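Local structure of fusolin (Unidentified entomopoxvirus, 4OW5) at residues Q11-V16 with T118-P123. The protein forms the crystalline spindles of entomopoxviruses that enhance virulence, and probably acts on chitin through a domain of the lytic polysaccharide monooxygenase family. Sequence-based numbering, arbitrary orientation.
With EDO (1,2-ethanediol), chain F; EDO (1,2-ethanediol), chain D.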
loop_
_atom_site.group_PDB
_atom_site.type_symbol
_atom_site.label_atom_id
_atom_site.label_comp_id
_atom_site.label_asym_id
_atom_site.label_seq_id
_atom_site.Cartn_x
_atom_site.Cartn_y
_atom_site.Cartn_z
ATOM N N GLN A 11 5.205 -3.588 -20.668
ATOM C CA GLN A 11 6.087 -4.285 -21.587
ATOM C C GLN A 11 7.284 -3.409 -21.996
ATOM O O GLN A 11 8.341 -3.948 -22.312
ATOM C CB GLN A 11 5.351 -4.813 -22.815
ATOM C CG GLN A 11 5.097 -3.841 -23.964
ATOM C CD GLN A 11 4.225 -2.670 -23.634
ATOM O OE1 GLN A 11 3.432 -2.687 -22.712
ATOM N NE2 GLN A 11 4.286 -1.667 -24.447
ATOM N N ARG A 12 7.091 -2.102 -22.061
ATOM C CA ARG A 12 8.163 -1.165 -22.362
ATOM C C ARG A 12 9.210 -1.166 -21.234
ATOM O O ARG A 12 10.405 -1.190 -21.516
ATOM C CB ARG A 12 7.608 0.261 -22.559
ATOM C CG ARG A 12 8.681 1.317 -22.837
ATOM C CD ARG A 12 9.588 0.970 -23.993
ATOM N NE ARG A 12 10.634 1.974 -24.163
ATOM C CZ ARG A 12 11.658 1.869 -25.004
ATOM N NH1 ARG A 12 11.776 0.805 -25.797
ATOM N NH2 ARG A 12 12.575 2.824 -25.057
ATOM N N ARG A 13 8.776 -1.163 -19.976
ATOM C CA ARG A 13 9.723 -1.262 -18.852
ATOM C C ARG A 13 10.540 -2.563 -18.943
ATOM O O ARG A 13 11.759 -2.539 -18.737
ATOM C CB ARG A 13 9.005 -1.195 -17.503
ATOM C CG ARG A 13 9.938 -1.303 -16.307
ATOM C CD ARG A 13 9.191 -1.289 -14.997
ATOM N NE ARG A 13 8.886 0.072 -14.583
ATOM C CZ ARG A 13 9.607 0.825 -13.757
ATOM N NH1 ARG A 13 10.748 0.365 -13.244
ATOM N NH2 ARG A 13 9.202 2.051 -13.442
ATOM N N CYS A 14 9.885 -3.685 -19.234
ATOM C CA CYS A 14 10.589 -4.964 -19.341
ATOM C C CYS A 14 11.601 -4.918 -20.479
ATOM O O CYS A 14 12.713 -5.368 -20.293
ATOM C CB CYS A 14 9.613 -6.125 -19.506
ATOM S SG CYS A 14 8.567 -6.406 -18.048
ATOM N N ASN A 15 11.230 -4.369 -21.612
ATOM C CA ASN A 15 12.134 -4.242 -22.762
ATOM C C ASN A 15 13.368 -3.417 -22.406
ATOM O O ASN A 15 14.487 -3.919 -22.546
ATOM C CB ASN A 15 11.422 -3.604 -23.962
ATOM C CG ASN A 15 12.293 -3.531 -25.208
ATOM O OD1 ASN A 15 12.548 -4.517 -25.862
ATOM N ND2 ASN A 15 12.861 -2.402 -25.488
ATOM N N VAL A 16 13.171 -2.176 -21.931
ATOM C CA VAL A 16 14.291 -1.301 -21.664
ATOM C C VAL A 16 15.212 -1.842 -20.574
ATOM O O VAL A 16 16.392 -1.688 -20.716
ATOM C CB VAL A 16 13.925 0.171 -21.378
ATOM C CG1 VAL A 16 13.099 0.755 -22.507
ATOM C CG2 VAL A 16 13.260 0.371 -20.042
ATOM N N THR A 118 6.233 -3.805 -11.161
ATOM C CA THR A 118 6.852 -2.584 -10.663
ATOM C C THR A 118 6.064 -1.391 -11.188
ATOM O O THR A 118 5.971 -1.223 -12.408
ATOM C CB THR A 118 8.323 -2.475 -11.048
ATOM O OG1 THR A 118 9.009 -3.601 -10.529
ATOM C CG2 THR A 118 8.986 -1.166 -10.519
ATOM N N PRO A 119 5.540 -0.532 -10.292
ATOM C CA PRO A 119 4.790 0.621 -10.770
ATOM C C PRO A 119 5.588 1.882 -10.855
ATOM O O PRO A 119 6.608 2.034 -10.211
ATOM C CB PRO A 119 3.735 0.776 -9.682
ATOM C CG PRO A 119 4.536 0.468 -8.400
ATOM C CD PRO A 119 5.499 -0.626 -8.814
ATOM N N THR A 120 5.046 2.834 -11.586
ATOM C CA THR A 120 5.455 4.217 -11.547
ATOM C C THR A 120 4.915 4.745 -10.217
ATOM O O THR A 120 3.712 4.624 -9.968
ATOM C CB THR A 120 4.881 5.004 -12.733
ATOM O OG1 THR A 120 5.528 4.569 -13.936
ATOM C CG2 THR A 120 5.010 6.541 -12.529
ATOM N N VAL A 121 5.762 5.345 -9.394
ATOM C CA VAL A 121 5.376 5.854 -8.079
ATOM C C VAL A 121 5.174 7.347 -8.141
ATOM O O VAL A 121 6.140 8.081 -8.287
ATOM C CB VAL A 121 6.442 5.494 -7.026
ATOM C CG1 VAL A 121 6.093 6.099 -5.671
ATOM C CG2 VAL A 121 6.626 3.969 -6.938
ATOM N N ILE A 122 3.929 7.798 -7.978
ATOM C CA ILE A 122 3.580 9.211 -8.017
ATOM C C ILE A 122 3.353 9.720 -6.578
ATOM O O ILE A 122 2.366 9.356 -5.951
ATOM C CB ILE A 122 2.326 9.425 -8.922
ATOM C CG1 ILE A 122 2.620 8.819 -10.347
ATOM C CG2 ILE A 122 1.932 10.949 -8.988
ATOM C CD1 ILE A 122 1.535 8.888 -11.267
ATOM N N PRO A 123 4.214 10.604 -6.055
ATOM C CA PRO A 123 3.983 11.134 -4.697
ATOM C C PRO A 123 2.806 12.114 -4.633
ATOM O O PRO A 123 2.567 12.872 -5.565
ATOM C CB PRO A 123 5.316 11.832 -4.341
ATOM C CG PRO A 123 6.259 11.553 -5.471
ATOM C CD PRO A 123 5.419 11.212 -6.665
HETATM C C1 EDO F . 13.218 5.240 -21.888
HETATM O O1 EDO F . 13.114 5.363 -23.300
HETATM C C2 EDO F . 12.127 4.266 -21.353
HETATM O O2 EDO F . 11.000 4.243 -22.227
HETATM C C1 EDO D . 17.507 -3.715 -25.824
HETATM O O1 EDO D . 16.540 -4.289 -26.673
HETATM C C2 EDO D . 17.502 -4.433 -24.471
HETATM O O2 EDO D . 17.358 -3.499 -23.418
HETATM O O HOH W 1 6.466 0.962 -14.014
#
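Arg13 on helix 10-17 faces Thr118, just ahead of strand 120-123, with 8.8 Å between their CA atoms, a gap bridged mainly by the side chain of Arg13; no direct hydrogen bond joins the two segments. Arg13 runs extended through chi1 and chi2, CG anti to the backbone N at 180°, then bends at chi3 (-83°), which lays its guanidinium beside Thr118. The methyl CG2 of Thr118 sits over one face of that group, displaced toward the rim, and comes within 3.6 Å of Arg13 NH1, the two side chains crossing nearly at right angles. A water donates to Thr118 O at 2.8 Å; its bond from Arg13 NE is weak and the 2.6 Å length doubtful, so the bridge is tentative. In the LPMO-type, fibronectin III-like domain, this packs the helix that follows edge strand 2-6, and is held to helix 32-47 by the Cys14-Cys34 disulfide, against the residues leading into strand 120-123, itself paired in parallel with strand 223-234. The second subunit closes over the same place: its Tyr338 hydrogen-bonds Arg13 NH1, its Trp341 packs on Arg13, and its Tyr345 OH is hydrogen-bonded to Thr120 OG1, which lies 4.5 Å from Arg13 NH2, near the guanidinium plane. Thr118 OG1, turned from the arginine, bonds Asp31.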